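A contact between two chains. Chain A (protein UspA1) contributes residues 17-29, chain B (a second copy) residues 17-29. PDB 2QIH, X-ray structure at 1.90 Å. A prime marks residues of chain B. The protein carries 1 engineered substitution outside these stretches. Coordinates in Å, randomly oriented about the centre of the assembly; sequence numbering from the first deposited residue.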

# COMPACT_ATOMS: atom_id res chain seq x y z
N ASN A 17 -31.06 -94.05 4.32
CA ASN A 17 -29.68 -94.46 3.91
C ASN A 17 -28.62 -93.74 4.74
O ASN A 17 -28.45 -92.52 4.65
CB ASN A 17 -29.47 -94.28 2.41
CG ASN A 17 -28.06 -94.66 1.94
OD1 ASN A 17 -27.11 -93.92 2.17
ND2 ASN A 17 -27.93 -95.78 1.23
N THR A 18 -27.90 -94.54 5.52
CA THR A 18 -26.98 -94.05 6.53
C THR A 18 -25.81 -93.25 5.95
O THR A 18 -25.44 -92.21 6.49
CB THR A 18 -26.48 -95.23 7.39
OG1 THR A 18 -27.60 -95.77 8.12
CG2 THR A 18 -25.39 -94.79 8.36
N ASP A 19 -25.25 -93.74 4.84
CA ASP A 19 -24.12 -93.09 4.19
C ASP A 19 -24.50 -91.68 3.69
O ASP A 19 -23.67 -90.77 3.68
CB ASP A 19 -23.60 -93.94 3.03
CG ASP A 19 -23.11 -95.33 3.46
OD1 ASP A 19 -23.36 -95.75 4.61
OD2 ASP A 19 -22.47 -96.01 2.62
N ARG A 20 -25.75 -91.52 3.27
CA ARG A 20 -26.22 -90.23 2.76
C ARG A 20 -26.40 -89.23 3.91
O ARG A 20 -26.00 -88.06 3.82
CB ARG A 20 -27.52 -90.41 1.96
CG ARG A 20 -27.31 -91.12 0.62
CD ARG A 20 -28.61 -91.41 -0.09
NE ARG A 20 -29.15 -90.22 -0.74
CZ ARG A 20 -30.36 -90.16 -1.29
NH1 ARG A 20 -31.16 -91.22 -1.26
NH2 ARG A 20 -30.77 -89.04 -1.86
N ILE A 21 -27.02 -89.70 4.98
CA ILE A 21 -27.16 -88.93 6.23
C ILE A 21 -25.81 -88.47 6.74
O ILE A 21 -25.65 -87.30 7.10
CB ILE A 21 -27.94 -89.73 7.31
CG1 ILE A 21 -29.35 -90.03 6.78
CG2 ILE A 21 -28.00 -88.97 8.66
CD1 ILE A 21 -30.30 -90.77 7.76
N ALA A 22 -24.83 -89.37 6.75
CA ALA A 22 -23.49 -89.05 7.28
C ALA A 22 -22.86 -87.89 6.52
O ALA A 22 -22.32 -86.97 7.09
CB ALA A 22 -22.57 -90.27 7.22
N THR A 23 -22.92 -87.97 5.20
CA THR A 23 -22.35 -86.95 4.32
C THR A 23 -23.05 -85.61 4.53
O THR A 23 -22.42 -84.55 4.53
CB THR A 23 -22.50 -87.41 2.87
OG1 THR A 23 -21.82 -88.66 2.71
CG2 THR A 23 -21.94 -86.38 1.89
N ALA A 24 -24.36 -85.70 4.71
CA ALA A 24 -25.20 -84.53 4.88
C ALA A 24 -24.85 -83.78 6.18
O ALA A 24 -24.73 -82.55 6.16
CB ALA A 24 -26.66 -84.94 4.84
N GLU A 25 -24.61 -84.53 7.27
CA GLU A 25 -24.23 -83.94 8.57
C GLU A 25 -22.96 -83.10 8.52
O GLU A 25 -22.90 -81.97 9.08
CB GLU A 25 -24.11 -85.03 9.66
CG GLU A 25 -25.42 -85.80 9.92
CD GLU A 25 -25.24 -86.98 10.89
OE1 GLU A 25 -24.12 -87.53 10.98
OE2 GLU A 25 -26.21 -87.34 11.59
N LEU A 26 -21.94 -83.63 7.84
CA LEU A 26 -20.71 -82.92 7.59
C LEU A 26 -20.96 -81.66 6.77
O LEU A 26 -20.40 -80.60 7.07
CB LEU A 26 -19.73 -83.82 6.85
CG LEU A 26 -18.84 -84.80 7.66
CD1 LEU A 26 -19.33 -85.06 9.06
CD2 LEU A 26 -18.57 -86.08 6.90
N GLY A 27 -21.82 -81.77 5.74
CA GLY A 27 -22.09 -80.61 4.90
C GLY A 27 -22.73 -79.48 5.70
O GLY A 27 -22.41 -78.32 5.51
N ILE A 28 -23.65 -79.83 6.58
CA ILE A 28 -24.40 -78.88 7.38
C ILE A 28 -23.47 -78.19 8.37
O ILE A 28 -23.53 -76.97 8.55
CB ILE A 28 -25.61 -79.62 8.10
CG1 ILE A 28 -26.61 -80.10 7.05
CG2 ILE A 28 -26.24 -78.76 9.16
CD1 ILE A 28 -27.61 -81.16 7.65
N ALA A 29 -22.57 -78.96 8.98
CA ALA A 29 -21.65 -78.35 9.89
C ALA A 29 -20.73 -77.38 9.14
O ALA A 29 -20.45 -76.32 9.64
CB ALA A 29 -20.84 -79.39 10.68
N ASN B 17 -31.91 -93.40 9.35
CA ASN B 17 -32.20 -93.09 10.79
C ASN B 17 -32.95 -91.78 10.94
O ASN B 17 -32.44 -90.69 10.65
CB ASN B 17 -30.92 -93.12 11.63
CG ASN B 17 -31.15 -92.78 13.10
OD1 ASN B 17 -31.36 -91.63 13.45
ND2 ASN B 17 -31.05 -93.79 13.99
N THR B 18 -34.18 -91.91 11.42
CA THR B 18 -35.15 -90.82 11.45
C THR B 18 -34.72 -89.66 12.35
O THR B 18 -34.88 -88.50 11.98
CB THR B 18 -36.53 -91.38 11.87
OG1 THR B 18 -37.00 -92.27 10.84
CG2 THR B 18 -37.54 -90.25 12.07
N ASP B 19 -34.17 -89.99 13.52
CA ASP B 19 -33.74 -88.98 14.48
C ASP B 19 -32.60 -88.12 13.89
O ASP B 19 -32.50 -86.92 14.20
CB ASP B 19 -33.27 -89.63 15.78
CG ASP B 19 -34.37 -90.45 16.48
OD1 ASP B 19 -35.43 -90.70 15.87
OD2 ASP B 19 -34.15 -90.84 17.66
N ARG B 20 -31.76 -88.72 13.06
CA ARG B 20 -30.64 -87.99 12.45
C ARG B 20 -31.15 -87.03 11.36
O ARG B 20 -30.72 -85.87 11.27
CB ARG B 20 -29.60 -88.98 11.90
CG ARG B 20 -28.83 -89.72 12.99
CD ARG B 20 -27.91 -90.78 12.44
NE ARG B 20 -26.68 -90.21 11.89
CZ ARG B 20 -25.79 -90.90 11.19
NH1 ARG B 20 -25.98 -92.19 10.95
NH2 ARG B 20 -24.71 -90.30 10.72
N ILE B 21 -32.04 -87.54 10.53
CA ILE B 21 -32.73 -86.74 9.51
C ILE B 21 -33.43 -85.54 10.14
O ILE B 21 -33.31 -84.42 9.65
CB ILE B 21 -33.71 -87.60 8.67
CG1 ILE B 21 -32.92 -88.69 7.94
CG2 ILE B 21 -34.53 -86.74 7.67
CD1 ILE B 21 -33.73 -89.61 7.00
N ALA B 22 -34.14 -85.78 11.25
CA ALA B 22 -34.90 -84.71 11.91
C ALA B 22 -33.99 -83.56 12.34
O ALA B 22 -34.28 -82.40 12.13
CB ALA B 22 -35.66 -85.25 13.12
N THR B 23 -32.89 -83.91 12.96
CA THR B 23 -31.92 -82.94 13.46
C THR B 23 -31.31 -82.16 12.31
O THR B 23 -31.08 -80.94 12.39
CB THR B 23 -30.82 -83.68 14.23
OG1 THR B 23 -31.43 -84.39 15.33
CG2 THR B 23 -29.76 -82.72 14.76
N ALA B 24 -31.06 -82.88 11.22
CA ALA B 24 -30.44 -82.32 10.04
C ALA B 24 -31.35 -81.26 9.38
O ALA B 24 -30.86 -80.19 9.02
CB ALA B 24 -30.08 -83.44 9.07
N GLU B 25 -32.66 -81.55 9.32
CA GLU B 25 -33.65 -80.61 8.74
C GLU B 25 -33.69 -79.25 9.45
O GLU B 25 -33.72 -78.18 8.79
CB GLU B 25 -35.06 -81.23 8.72
CG GLU B 25 -35.16 -82.51 7.86
CD GLU B 25 -36.53 -83.21 7.98
OE1 GLU B 25 -37.20 -83.06 9.02
OE2 GLU B 25 -36.94 -83.88 7.01
N LEU B 26 -33.66 -79.29 10.78
CA LEU B 26 -33.58 -78.10 11.60
C LEU B 26 -32.28 -77.35 11.33
O LEU B 26 -32.29 -76.12 11.21
CB LEU B 26 -33.65 -78.48 13.08
CG LEU B 26 -35.04 -78.66 13.74
CD1 LEU B 26 -36.16 -78.87 12.76
CD2 LEU B 26 -35.01 -79.73 14.82
N GLY B 27 -31.17 -78.09 11.21
CA GLY B 27 -29.88 -77.43 10.97
C GLY B 27 -29.88 -76.68 9.64
O GLY B 27 -29.35 -75.59 9.55
N ILE B 28 -30.46 -77.29 8.63
CA ILE B 28 -30.50 -76.74 7.28
C ILE B 28 -31.37 -75.49 7.25
O ILE B 28 -31.00 -74.47 6.66
CB ILE B 28 -31.01 -77.84 6.26
CG1 ILE B 28 -29.99 -78.97 6.17
CG2 ILE B 28 -31.34 -77.26 4.91
CD1 ILE B 28 -30.59 -80.26 5.51
N ALA B 29 -32.51 -75.53 7.95
CA ALA B 29 -33.33 -74.36 7.99
C ALA B 29 -32.60 -73.23 8.71
O ALA B 29 -32.69 -72.10 8.28
CB ALA B 29 -34.71 -74.65 8.63
O HOH W 1 -27.94 -85.03 12.27

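The two helices run in the same general direction, their N-to-C axes 28° apart and 10.0 Å away at closest approach, and together bury 484 Å². The register is nearly even: the CA atoms of Ile21 and Ile21′ lie 6.8 Å apart, and those of Ile28 and Ile28′ 6.5 Å. The fit is nevertheless asymmetric, because the same residue presents a different side to its partner in each chain. Ile21 directs its CA-to-CB bond toward chain B and has 87 Å² covered, whereas that bond in Ile21′ points sideways and only 24 Å² is covered.

Arg20′ has the largest covered area, 106 Å². It behaves as a knob whose hole is formed by Thr18, Ile21, Ala22 and Glu25, residues spaced i, i+3, i+4 and i+7 along one helix. Ile21 forms part of the floor: its CG2 lies 3.6 Å from Arg20′ CB and also sits over one face of the guanidinium. Thr18 borders the edge of that group, CG2 to Arg20′ NH1 being 3.7 Å, while Ala22 CA is 3.9 Å from Arg20′ NH2. Glu25 closes the hole at the guanidinium edge with a two-pronged salt bridge. Arg20′ NH2 donates to Glu25 OE1 at 2.8 Å with an N-H...acceptor angle of 171°, and Arg20′ NE donates to Glu25 OE2 at 2.9 Å and 158°. Both bonds are short, the NH2 one nearly straight and the NE one somewhat bent, so the carboxylate meets the guanidinium through two of its nitrogens. A water bridges the same pair, donating to both Glu25 OE2 (3.0 Å) and the backbone Arg20′ O (3.1 Å).

Two isoleucines of chain A supply the apolar bumps. Both point their CA-to-CB bonds toward chain B and adopt chi1 m, chi2 t; Ile21′ and Ile28′ share these rotamers but point sideways, so the difference lies in how each helix faces the other. Ile21 CD1 packs 3.4 Å from Ile21′ CG1 and reaches 3.5 Å from Asn17′ N, touching the start of the partner stretch. Seven residues on, two helical turns, Ile28 repeats the approach: its CD1 is 3.6 Å from both Ala24′ CB and Ile28′ CG1.

Small residues make the second hollow. Ala24′ points toward chain A but offers just a methyl, and Gly27′ has no side chain at all, so Ile28 CG2 can come within 4.2 Å of Gly27′ C. An ideal CB built on Gly27′ would lie 3.1 Å from Ile28 CG2, a tight approach, which shows that the isoleucine branch occupies space close to that left free by the glycine.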